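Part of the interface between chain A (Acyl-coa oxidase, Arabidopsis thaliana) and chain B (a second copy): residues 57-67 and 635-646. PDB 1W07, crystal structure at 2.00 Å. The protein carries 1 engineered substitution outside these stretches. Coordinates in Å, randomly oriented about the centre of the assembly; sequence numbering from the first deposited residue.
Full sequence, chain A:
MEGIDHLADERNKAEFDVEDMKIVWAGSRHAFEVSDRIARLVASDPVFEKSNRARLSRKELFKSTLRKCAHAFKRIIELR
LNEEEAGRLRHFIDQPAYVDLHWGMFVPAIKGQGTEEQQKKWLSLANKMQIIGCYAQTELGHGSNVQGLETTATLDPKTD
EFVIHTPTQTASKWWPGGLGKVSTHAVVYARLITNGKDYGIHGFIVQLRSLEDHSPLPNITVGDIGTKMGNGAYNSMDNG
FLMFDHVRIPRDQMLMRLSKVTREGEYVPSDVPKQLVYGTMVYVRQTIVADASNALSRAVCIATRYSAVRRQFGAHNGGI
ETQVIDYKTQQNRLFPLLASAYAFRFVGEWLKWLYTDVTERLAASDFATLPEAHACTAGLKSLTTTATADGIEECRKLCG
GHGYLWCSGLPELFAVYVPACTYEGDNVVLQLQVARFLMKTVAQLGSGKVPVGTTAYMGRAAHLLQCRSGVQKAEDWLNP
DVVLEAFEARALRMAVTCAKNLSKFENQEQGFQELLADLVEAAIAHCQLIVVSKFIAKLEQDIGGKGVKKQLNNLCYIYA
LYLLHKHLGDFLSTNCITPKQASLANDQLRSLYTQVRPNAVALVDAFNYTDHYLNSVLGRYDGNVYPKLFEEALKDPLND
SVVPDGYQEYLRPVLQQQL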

# COMPACT_ATOMS: atom_id res chain seq x y z
N SER A 57 24.60 -1.73 -1.44
CA SER A 57 24.23 -3.11 -1.15
C SER A 57 23.85 -3.22 0.34
O SER A 57 24.13 -2.30 1.12
CB SER A 57 25.39 -4.04 -1.44
OG SER A 57 26.39 -3.90 -0.45
N ARG A 58 23.23 -4.34 0.72
CA ARG A 58 22.83 -4.59 2.11
C ARG A 58 24.02 -4.34 3.03
O ARG A 58 23.92 -3.56 3.98
CB ARG A 58 22.35 -6.04 2.28
CG ARG A 58 21.74 -6.36 3.68
CD ARG A 58 20.27 -5.92 3.81
NE ARG A 58 19.85 -5.67 5.20
CZ ARG A 58 19.51 -6.59 6.10
NH1 ARG A 58 19.53 -7.89 5.82
NH2 ARG A 58 19.15 -6.20 7.32
N LYS A 59 25.14 -5.01 2.75
CA LYS A 59 26.36 -4.87 3.57
C LYS A 59 26.83 -3.43 3.68
O LYS A 59 27.17 -2.97 4.78
CB LYS A 59 27.50 -5.71 3.00
CG LYS A 59 27.45 -7.19 3.32
CD LYS A 59 28.56 -7.94 2.60
CE LYS A 59 28.77 -9.33 3.16
NZ LYS A 59 29.76 -10.08 2.34
N GLU A 60 26.88 -2.74 2.55
CA GLU A 60 27.32 -1.34 2.51
C GLU A 60 26.34 -0.45 3.24
O GLU A 60 26.74 0.47 3.96
CB GLU A 60 27.46 -0.88 1.05
CG GLU A 60 28.42 -1.74 0.23
CD GLU A 60 28.49 -1.34 -1.24
OE1 GLU A 60 27.45 -0.95 -1.81
OE2 GLU A 60 29.59 -1.44 -1.82
N LEU A 61 25.04 -0.71 3.06
CA LEU A 61 24.02 0.08 3.74
C LEU A 61 24.15 -0.10 5.25
O LEU A 61 24.10 0.87 6.00
CB LEU A 61 22.61 -0.35 3.29
CG LEU A 61 21.45 0.28 4.09
CD1 LEU A 61 21.52 1.81 4.01
CD2 LEU A 61 20.12 -0.22 3.55
N PHE A 62 24.33 -1.34 5.70
CA PHE A 62 24.47 -1.60 7.13
C PHE A 62 25.71 -0.90 7.72
O PHE A 62 25.62 -0.19 8.73
CB PHE A 62 24.55 -3.11 7.37
CG PHE A 62 24.55 -3.49 8.81
CD1 PHE A 62 23.41 -3.30 9.59
CD2 PHE A 62 25.70 -4.00 9.41
CE1 PHE A 62 23.42 -3.61 10.95
CE2 PHE A 62 25.71 -4.31 10.76
CZ PHE A 62 24.57 -4.11 11.53
N LYS A 63 26.85 -1.08 7.08
CA LYS A 63 28.09 -0.45 7.52
C LYS A 63 27.93 1.08 7.57
O LYS A 63 28.37 1.73 8.51
CB LYS A 63 29.22 -0.84 6.58
CG LYS A 63 30.60 -0.39 7.03
CD LYS A 63 31.69 -0.93 6.11
CE LYS A 63 33.06 -0.64 6.69
NZ LYS A 63 34.17 -1.20 5.87
N SER A 64 27.32 1.65 6.54
CA SER A 64 27.11 3.09 6.51
C SER A 64 26.26 3.51 7.70
O SER A 64 26.44 4.59 8.27
CB SER A 64 26.41 3.49 5.22
OG SER A 64 26.18 4.87 5.22
N THR A 65 25.31 2.66 8.08
CA THR A 65 24.45 2.93 9.22
C THR A 65 25.28 2.94 10.51
O THR A 65 25.09 3.80 11.37
CB THR A 65 23.36 1.86 9.35
OG1 THR A 65 22.61 1.81 8.13
CG2 THR A 65 22.42 2.20 10.49
N LEU A 66 26.19 1.98 10.65
CA LEU A 66 27.03 1.92 11.85
C LEU A 66 27.85 3.21 11.94
O LEU A 66 28.01 3.77 13.02
CB LEU A 66 27.96 0.70 11.82
CG LEU A 66 27.30 -0.69 11.81
CD1 LEU A 66 28.38 -1.77 11.81
CD2 LEU A 66 26.38 -0.85 13.02
N ARG A 67 28.35 3.67 10.80
CA ARG A 67 29.14 4.89 10.75
C ARG A 67 28.32 6.11 11.20
O ARG A 67 28.77 6.90 12.01
CB ARG A 67 29.67 5.10 9.33
CG ARG A 67 30.47 6.37 9.15
CD ARG A 67 31.10 6.45 7.78
NE ARG A 67 31.62 7.79 7.53
CZ ARG A 67 32.40 8.11 6.51
NH1 ARG A 67 32.76 7.18 5.63
NH2 ARG A 67 32.82 9.36 6.36
N LYS B 635 20.67 -17.09 3.84
CA LYS B 635 21.16 -16.70 2.52
C LYS B 635 21.48 -15.22 2.40
O LYS B 635 22.15 -14.80 1.46
CB LYS B 635 20.15 -17.07 1.42
CG LYS B 635 19.89 -18.56 1.26
CD LYS B 635 18.81 -18.79 0.21
CE LYS B 635 18.37 -20.25 0.15
NZ LYS B 635 17.24 -20.41 -0.81
N ASP B 636 20.99 -14.40 3.33
CA ASP B 636 21.26 -12.98 3.26
C ASP B 636 22.76 -12.72 3.41
O ASP B 636 23.42 -13.33 4.25
CB ASP B 636 20.51 -12.21 4.36
CG ASP B 636 20.39 -10.73 4.05
OD1 ASP B 636 21.28 -9.96 4.46
OD2 ASP B 636 19.41 -10.35 3.38
N PRO B 637 23.32 -11.82 2.57
CA PRO B 637 24.74 -11.48 2.60
C PRO B 637 25.21 -10.96 3.96
O PRO B 637 26.38 -11.12 4.31
CB PRO B 637 24.86 -10.44 1.48
CG PRO B 637 23.54 -9.78 1.49
CD PRO B 637 22.60 -10.97 1.61
N LEU B 638 24.30 -10.36 4.73
CA LEU B 638 24.62 -9.84 6.06
C LEU B 638 25.00 -11.01 6.98
O LEU B 638 25.64 -10.82 8.01
CB LEU B 638 23.42 -9.06 6.62
CG LEU B 638 23.73 -7.90 7.56
CD1 LEU B 638 24.84 -7.01 6.99
CD2 LEU B 638 22.45 -7.09 7.79
N ASN B 639 24.62 -12.23 6.60
CA ASN B 639 25.00 -13.38 7.42
C ASN B 639 26.24 -14.08 6.92
O ASN B 639 26.48 -15.23 7.25
CB ASN B 639 23.85 -14.37 7.54
CG ASN B 639 22.71 -13.82 8.34
OD1 ASN B 639 22.93 -13.20 9.38
ND2 ASN B 639 21.49 -14.02 7.86
N ASP B 640 27.05 -13.37 6.13
CA ASP B 640 28.28 -13.96 5.62
C ASP B 640 29.29 -14.08 6.75
O ASP B 640 30.30 -14.76 6.62
CB ASP B 640 28.87 -13.12 4.48
CG ASP B 640 28.10 -13.28 3.19
OD1 ASP B 640 27.47 -14.35 3.00
OD2 ASP B 640 28.12 -12.36 2.35
N SER B 641 29.00 -13.41 7.87
CA SER B 641 29.87 -13.44 9.05
C SER B 641 29.09 -13.00 10.28
O SER B 641 28.23 -12.11 10.18
CB SER B 641 31.04 -12.49 8.85
OG SER B 641 30.58 -11.15 8.87
N VAL B 642 29.39 -13.60 11.43
CA VAL B 642 28.71 -13.27 12.68
C VAL B 642 29.11 -11.89 13.15
O VAL B 642 28.32 -11.20 13.80
CB VAL B 642 29.03 -14.29 13.80
CG1 VAL B 642 28.46 -15.64 13.43
CG2 VAL B 642 30.55 -14.36 14.02
N VAL B 643 30.33 -11.49 12.84
CA VAL B 643 30.83 -10.17 13.20
C VAL B 643 30.71 -9.30 11.95
O VAL B 643 31.40 -9.52 10.96
CB VAL B 643 32.31 -10.21 13.63
CG1 VAL B 643 32.80 -8.80 13.89
CG2 VAL B 643 32.46 -11.06 14.87
N PRO B 644 29.83 -8.28 11.99
CA PRO B 644 29.60 -7.37 10.87
C PRO B 644 30.78 -6.49 10.47
O PRO B 644 31.57 -6.05 11.31
CB PRO B 644 28.41 -6.54 11.36
CG PRO B 644 28.70 -6.41 12.83
CD PRO B 644 29.11 -7.83 13.20
N ASP B 645 30.90 -6.25 9.17
CA ASP B 645 31.96 -5.38 8.67
C ASP B 645 31.58 -3.98 9.10
O ASP B 645 30.47 -3.52 8.81
CB ASP B 645 32.02 -5.45 7.15
CG ASP B 645 32.98 -4.42 6.56
OD1 ASP B 645 33.89 -3.96 7.27
OD2 ASP B 645 32.81 -4.09 5.37
N GLY B 646 32.49 -3.31 9.80
CA GLY B 646 32.24 -1.98 10.30
C GLY B 646 32.31 -2.02 11.81
O GLY B 646 32.35 -0.98 12.49
O HOH W 1 28.36 -4.74 7.08

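One face of a helix in chain A packs against an irregular segment of chain B, and the first rule is charge pairing: three basic residues of the helix each meet an aspartate. Lys59(A) NZ donates to Asp640(B) OD2 at 2.8 Å. Its CA-to-CB bond points sideways, but the nearly extended chain brings the amine across. Lys63(A), all trans, sets NZ 3.1 Å from Asp645(B) OD1, with a second, weak bond to OD2 of the same carboxylate. The third salt bridge, Arg58(A) NH1 to Asp636(B) OD1 at 3.0 Å, is weak as a hydrogen bond, its angle only 125°. That same OD1 also accepts from Leu638(B) N at 3.1 Å, so one oxygen both braces the chain B turn and meets the arginine.

The apolar rule centres on Leu638(B), which has the largest area covered in this contact. Its CD2 lies over one face of the Arg58(A) guanidinium, 3.4 Å from CZ, while Asp636(B) OD1 sits at the edge of that group; the flat cation thus offers its face to carbon and its rim to charge. Phe62(A) repeats the arrangement with carbon alone: Leu638(B) CD2 lies over a face of the ring, and Pro644(B) CB approaches the edge, 3.6 Å from Phe62(A) CE2.

Close backbone approach is the third rule. The CA atoms of Lys63(A) and Gly646(B) are 5.2 Å apart, and an ideal CB on the glycine would fall 3.0 Å from Lys63(A) CG, a clash. The glycine's own backbone angles call for the absence of a side chain as well.

Finally, a water joins main chain to main chain, donating to Lys59(A) O at 3.1 Å and to Asp645(B) O at 3.0 Å, bridging two carbonyls that could not bond each other directly.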